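Local coordinates for ecto-NAD+ glycohydrolase (CD38 molecule) (Bos taurus, PDB 3GC6), which belongs to the ADP-ribosyl cyclase family as an ecto-enzyme of the CD38 type, its chain cross-linked by several disulfides, at residues F20-T32 and C44-I56. The protein carries 1 engineered substitution. Numbering follows the deposited sequence. Where two conformers were deposited one is given.
Sequences FQKIIQERCDTYT and CQAIRQAFMSAFI. With SO4 (sulfate ion), chain E; SO4 (sulfate ion), chain I.
C44 is joined covalently to C28: SG to SG measures 2.1 Å and the torsion about the S–S bond is -80°, near the right angle a relaxed disulfide adopts. T32 CG2 and the carboxylate of D29 lie beside the C44 sulfur, and the acid's OD2 is hydrogen-bonded to N43 ND2 of the second subunit. One turn on, I47 lays its CD1 against C28 SG at 4.2 Å, while L71, L74 and L114 of neighbouring helices also touch its side chain. R48 runs extended out to CD, its CG passing I24 CG2 at 4.0 Å, and then bends at chi3; the bend lays the guanidinium beside the aliphatic part of Q25. R48 NH1 is hydrogen-bonded to Q45 OE1 of the second subunit, placing this edge of the contact at the dimer interface. The segments 20-32 and 44-55 form a roughly antiparallel helical hairpin in the helical part of the ADP-ribosyl cyclase fold: their axes approach to 9.5 Å with N-to-C directions 143° apart, and the disulfide ties the end nearest the connection. Further along, F51 offers a ring face to F20 in a T-shaped pair, planes at 85° and F20 CZ 4.0 Å from F51 CE2. I24 CD1 also reaches the F51 ring, and W120 packs against both phenylalanines. M52 bends at chi2 and chi3, which brings SD to the edge of the F20 ring, 3.5 Å from CE2, a Met-aromatic contact; its CE methyl meets Q21 CG. Last in line, F55 brings CZ obliquely to 4.2 Å from F20 CE2.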
loop_
_atom_site.group_PDB
_atom_site.type_symbol
_atom_site.label_atom_id
_atom_site.label_comp_id
_atom_site.label_asym_id
_atom_site.label_seq_id
_atom_site.Cartn_x
_atom_site.Cartn_y
_atom_site.Cartn_z
ATOM N N PHE A 20 -0.118 19.821 7.912
ATOM C CA PHE A 20 0.968 19.027 7.318
ATOM C C PHE A 20 0.781 17.542 7.538
ATOM O O PHE A 20 0.956 16.735 6.608
ATOM C CB PHE A 20 2.280 19.480 7.985
ATOM C CG PHE A 20 3.500 18.751 7.513
ATOM C CD1 PHE A 20 4.127 19.103 6.313
ATOM C CD2 PHE A 20 4.026 17.734 8.281
ATOM C CE1 PHE A 20 5.291 18.419 5.901
ATOM C CE2 PHE A 20 5.175 17.070 7.883
ATOM C CZ PHE A 20 5.779 17.405 6.679
ATOM N N GLN A 21 0.409 17.158 8.751
ATOM C CA GLN A 21 0.286 15.745 9.081
ATOM C C GLN A 21 -0.808 15.056 8.277
ATOM O O GLN A 21 -0.658 13.897 7.904
ATOM C CB GLN A 21 0.015 15.576 10.573
ATOM C CG GLN A 21 1.058 16.248 11.442
ATOM C CD GLN A 21 0.653 17.608 11.952
ATOM O OE1 GLN A 21 0.068 18.429 11.233
ATOM N NE2 GLN A 21 0.979 17.869 13.225
ATOM N N LYS A 22 -1.910 15.762 8.029
ATOM C CA LYS A 22 -2.997 15.216 7.208
ATOM C C LYS A 22 -2.514 15.064 5.773
ATOM O O LYS A 22 -2.786 14.045 5.110
ATOM C CB LYS A 22 -4.227 16.109 7.233
ATOM C CG LYS A 22 -5.369 15.539 6.356
ATOM C CD LYS A 22 -6.545 16.471 6.296
ATOM C CE LYS A 22 -6.366 17.516 5.240
ATOM N NZ LYS A 22 -7.693 18.049 4.848
ATOM N N ILE A 23 -1.795 16.077 5.293
ATOM C CA ILE A 23 -1.342 16.057 3.918
ATOM C C ILE A 23 -0.378 14.890 3.700
ATOM O O ILE A 23 -0.490 14.164 2.705
ATOM C CB ILE A 23 -0.667 17.388 3.535
ATOM C CG1 ILE A 23 -1.707 18.511 3.575
ATOM C CG2 ILE A 23 -0.016 17.304 2.156
ATOM C CD1 ILE A 23 -1.103 19.910 3.580
ATOM N N ILE A 24 0.584 14.727 4.613
ATOM C CA ILE A 24 1.530 13.616 4.508
ATOM C C ILE A 24 0.794 12.286 4.413
ATOM O O ILE A 24 1.042 11.482 3.509
ATOM C CB ILE A 24 2.475 13.573 5.715
ATOM C CG1 ILE A 24 3.368 14.808 5.692
ATOM C CG2 ILE A 24 3.290 12.293 5.696
ATOM C CD1 ILE A 24 4.227 14.910 4.450
ATOM N N GLN A 25 -0.131 12.094 5.350
ATOM C CA GLN A 25 -0.923 10.855 5.478
ATOM C C GLN A 25 -1.648 10.589 4.179
ATOM O O GLN A 25 -1.554 9.492 3.609
ATOM C CB GLN A 25 -1.965 10.996 6.606
ATOM C CG GLN A 25 -2.976 9.801 6.676
ATOM C CD GLN A 25 -4.343 10.075 6.026
ATOM O OE1 GLN A 25 -4.771 9.367 5.099
ATOM N NE2 GLN A 25 -5.039 11.098 6.524
ATOM N N GLU A 26 -2.377 11.588 3.694
ATOM C CA GLU A 26 -3.172 11.392 2.500
ATOM C C GLU A 26 -2.256 11.075 1.303
ATOM O O GLU A 26 -2.553 10.191 0.487
ATOM C CB GLU A 26 -4.053 12.599 2.179
ATOM C CG GLU A 26 -5.209 12.839 3.160
ATOM C CD GLU A 26 -6.048 14.041 2.767
ATOM O OE1 GLU A 26 -5.630 14.814 1.875
ATOM O OE2 GLU A 26 -7.126 14.226 3.372
ATOM N N ARG A 27 -1.165 11.824 1.168
ATOM C CA ARG A 27 -0.259 11.606 0.036
ATOM C C ARG A 27 0.373 10.215 0.089
ATOM O O ARG A 27 0.569 9.570 -0.947
ATOM C CB ARG A 27 0.813 12.701 -0.009
ATOM C CG ARG A 27 0.258 14.034 -0.457
ATOM C CD ARG A 27 1.363 15.077 -0.514
ATOM N NE ARG A 27 0.882 16.341 -1.071
ATOM C CZ ARG A 27 1.670 17.375 -1.373
ATOM N NH1 ARG A 27 2.973 17.324 -1.135
ATOM N NH2 ARG A 27 1.123 18.472 -1.923
ATOM N N CYS A 28 0.703 9.747 1.279
ATOM C CA CYS A 28 1.330 8.436 1.394
ATOM C C CYS A 28 0.363 7.330 0.946
ATOM O O CYS A 28 0.741 6.427 0.189
ATOM C CB CYS A 28 1.790 8.196 2.820
ATOM S SG CYS A 28 2.925 6.826 2.969
ATOM N N ASP A 29 -0.886 7.423 1.380
ATOM C CA ASP A 29 -1.884 6.430 0.923
ATOM C C ASP A 29 -2.082 6.507 -0.582
ATOM O O ASP A 29 -2.141 5.484 -1.280
ATOM C CB ASP A 29 -3.218 6.655 1.638
ATOM C CG ASP A 29 -3.176 6.250 3.119
ATOM O OD1 ASP A 29 -2.296 5.463 3.516
ATOM O OD2 ASP A 29 -4.051 6.722 3.898
ATOM N N THR A 30 -2.226 7.725 -1.108
ATOM C CA THR A 30 -2.380 7.894 -2.541
ATOM C C THR A 30 -1.199 7.294 -3.304
ATOM O O THR A 30 -1.348 6.547 -4.283
ATOM C CB THR A 30 -2.558 9.390 -2.864
ATOM O OG1 THR A 30 -3.807 9.802 -2.293
ATOM C CG2 THR A 30 -2.538 9.627 -4.387
ATOM N N TYR A 31 -0.001 7.619 -2.855
ATOM C CA TYR A 31 1.172 7.147 -3.556
ATOM C C TYR A 31 1.294 5.615 -3.561
ATOM O O TYR A 31 1.470 4.997 -4.625
ATOM C CB TYR A 31 2.424 7.770 -2.939
ATOM C CG TYR A 31 3.698 7.445 -3.713
ATOM C CD1 TYR A 31 4.164 8.313 -4.702
ATOM C CD2 TYR A 31 4.407 6.261 -3.466
ATOM C CE1 TYR A 31 5.324 8.035 -5.455
ATOM C CE2 TYR A 31 5.579 5.962 -4.205
ATOM C CZ TYR A 31 6.032 6.868 -5.195
ATOM O OH TYR A 31 7.204 6.618 -5.898
ATOM N N THR A 32 1.187 5.020 -2.375
ATOM C CA THR A 32 1.475 3.600 -2.226
ATOM C C THR A 32 0.391 2.729 -2.827
ATOM O O THR A 32 0.660 1.562 -3.145
ATOM C CB THR A 32 1.646 3.203 -0.772
ATOM O OG1 THR A 32 0.461 3.578 -0.051
ATOM C CG2 THR A 32 2.862 3.919 -0.152
ATOM N N CYS A 44 2.493 3.483 5.981
ATOM C CA CYS A 44 2.354 4.945 5.940
ATOM C C CYS A 44 2.227 5.620 7.305
ATOM O O CYS A 44 2.618 6.772 7.469
ATOM C CB CYS A 44 1.210 5.389 5.039
ATOM S SG CYS A 44 1.608 5.244 3.277
ATOM N N GLN A 45 1.628 4.924 8.276
ATOM C CA GLN A 45 1.572 5.451 9.631
ATOM C C GLN A 45 2.990 5.623 10.155
ATOM O O GLN A 45 3.329 6.666 10.727
ATOM C CB GLN A 45 0.775 4.526 10.574
ATOM C CG GLN A 45 0.761 5.050 12.026
ATOM C CD GLN A 45 -0.020 4.176 12.985
ATOM O OE1 GLN A 45 -0.610 3.171 12.589
ATOM N NE2 GLN A 45 -0.037 4.569 14.270
ATOM N N ALA A 46 3.816 4.595 9.980
ATOM C CA ALA A 46 5.197 4.656 10.450
ATOM C C ALA A 46 5.994 5.747 9.728
ATOM O O ALA A 46 6.819 6.433 10.335
ATOM C CB ALA A 46 5.914 3.309 10.339
ATOM N N ILE A 47 5.788 5.866 8.413
ATOM C CA ILE A 47 6.465 6.924 7.634
ATOM C C ILE A 47 6.100 8.328 8.142
ATOM O O ILE A 47 6.985 9.191 8.352
ATOM C CB ILE A 47 6.185 6.742 6.120
ATOM C CG1 ILE A 47 6.999 5.550 5.613
ATOM C CG2 ILE A 47 6.587 7.984 5.354
ATOM C CD1 ILE A 47 6.483 4.984 4.256
ATOM N N ARG A 48 4.809 8.578 8.352
ATOM C CA ARG A 48 4.386 9.869 8.885
ATOM C C ARG A 48 5.015 10.096 10.262
ATOM O O ARG A 48 5.539 11.176 10.555
ATOM C CB ARG A 48 2.859 9.955 8.997
ATOM C CG ARG A 48 2.348 11.295 9.492
ATOM C CD ARG A 48 0.817 11.311 9.516
ATOM N NE ARG A 48 0.289 10.278 10.418
ATOM C CZ ARG A 48 -0.463 9.243 10.038
ATOM N NH1 ARG A 48 -0.883 8.363 10.938
ATOM N NH2 ARG A 48 -0.805 9.083 8.769
ATOM N N GLN A 49 4.945 9.080 11.119
ATOM C CA GLN A 49 5.468 9.257 12.475
ATOM C C GLN A 49 6.986 9.553 12.436
ATOM O O GLN A 49 7.469 10.424 13.189
ATOM C CB GLN A 49 5.144 8.029 13.333
ATOM C CG GLN A 49 3.652 8.002 13.679
ATOM C CD GLN A 49 3.231 6.714 14.345
ATOM O OE1 GLN A 49 3.962 5.735 14.309
ATOM N NE2 GLN A 49 2.043 6.711 14.951
ATOM N N ALA A 50 7.718 8.843 11.568
ATOM C CA ALA A 50 9.172 9.066 11.423
ATOM C C ALA A 50 9.464 10.467 10.869
ATOM O O ALA A 50 10.439 11.104 11.273
ATOM C CB ALA A 50 9.804 8.000 10.517
ATOM N N PHE A 51 8.653 10.920 9.909
ATOM C CA PHE A 51 8.856 12.253 9.328
ATOM C C PHE A 51 8.727 13.292 10.440
ATOM O O PHE A 51 9.596 14.172 10.612
ATOM C CB PHE A 51 7.785 12.462 8.227
ATOM C CG PHE A 51 8.200 13.418 7.137
ATOM C CD1 PHE A 51 7.863 13.149 5.816
ATOM C CD2 PHE A 51 8.913 14.573 7.420
ATOM C CE1 PHE A 51 8.245 14.025 4.776
ATOM C CE2 PHE A 51 9.296 15.451 6.386
ATOM C CZ PHE A 51 8.960 15.168 5.063
ATOM N N MET A 52 7.640 13.210 11.214
ATOM C CA MET A 52 7.429 14.162 12.316
ATOM C C MET A 52 8.546 14.082 13.356
ATOM O O MET A 52 9.066 15.117 13.797
ATOM C CB MET A 52 6.038 13.928 12.962
ATOM C CG MET A 52 4.910 13.926 11.916
ATOM S SD MET A 52 4.830 15.562 11.064
ATOM C CE MET A 52 4.690 16.528 12.452
ATOM N N SER A 53 8.922 12.860 13.719
ATOM C CA SER A 53 9.949 12.649 14.746
ATOM C C SER A 53 11.277 13.293 14.344
ATOM O O SER A 53 12.015 13.807 15.185
ATOM C CB SER A 53 10.147 11.152 14.969
ATOM O OG SER A 53 9.128 10.656 15.825
ATOM N N ALA A 54 11.558 13.283 13.045
ATOM C CA ALA A 54 12.839 13.778 12.547
ATOM C C ALA A 54 13.076 15.230 12.972
ATOM O O ALA A 54 14.223 15.599 13.258
ATOM C CB ALA A 54 12.905 13.663 11.040
ATOM N N PHE A 55 12.025 16.054 13.015
ATOM C CA PHE A 55 12.198 17.501 13.236
ATOM C C PHE A 55 11.444 18.102 14.431
ATOM O O PHE A 55 11.801 19.189 14.937
ATOM C CB PHE A 55 11.886 18.313 11.946
ATOM C CG PHE A 55 10.415 18.383 11.602
ATOM C CD1 PHE A 55 9.636 19.456 12.015
ATOM C CD2 PHE A 55 9.820 17.359 10.887
ATOM C CE1 PHE A 55 8.277 19.519 11.718
ATOM C CE2 PHE A 55 8.437 17.406 10.583
ATOM C CZ PHE A 55 7.677 18.502 10.993
ATOM N N ILE A 56 10.376 17.439 14.871
ATOM C CA ILE A 56 9.519 18.053 15.893
ATOM C C ILE A 56 10.273 18.276 17.204
ATOM O O ILE A 56 11.019 17.396 17.634
ATOM C CB ILE A 56 8.225 17.215 16.090
ATOM C CG1 ILE A 56 7.260 17.424 14.913
ATOM C CG2 ILE A 56 7.538 17.574 17.420
ATOM C CD1 ILE A 56 6.568 18.785 14.942
HETATM S S SO4 E . -6.570 8.517 -3.404
HETATM O O1 SO4 E . -5.418 7.893 -4.052
HETATM O O2 SO4 E . -7.742 7.644 -3.546
HETATM O O3 SO4 E . -6.266 8.732 -1.990
HETATM O O4 SO4 E . -6.845 9.807 -4.040
HETATM S S SO4 I . -2.939 4.376 16.903
HETATM O O1 SO4 I . -1.640 3.777 16.597
HETATM O O2 SO4 I . -3.537 3.684 18.045
HETATM O O3 SO4 I . -2.806 5.796 17.226
HETATM O O4 SO4 I . -3.802 4.228 15.734
#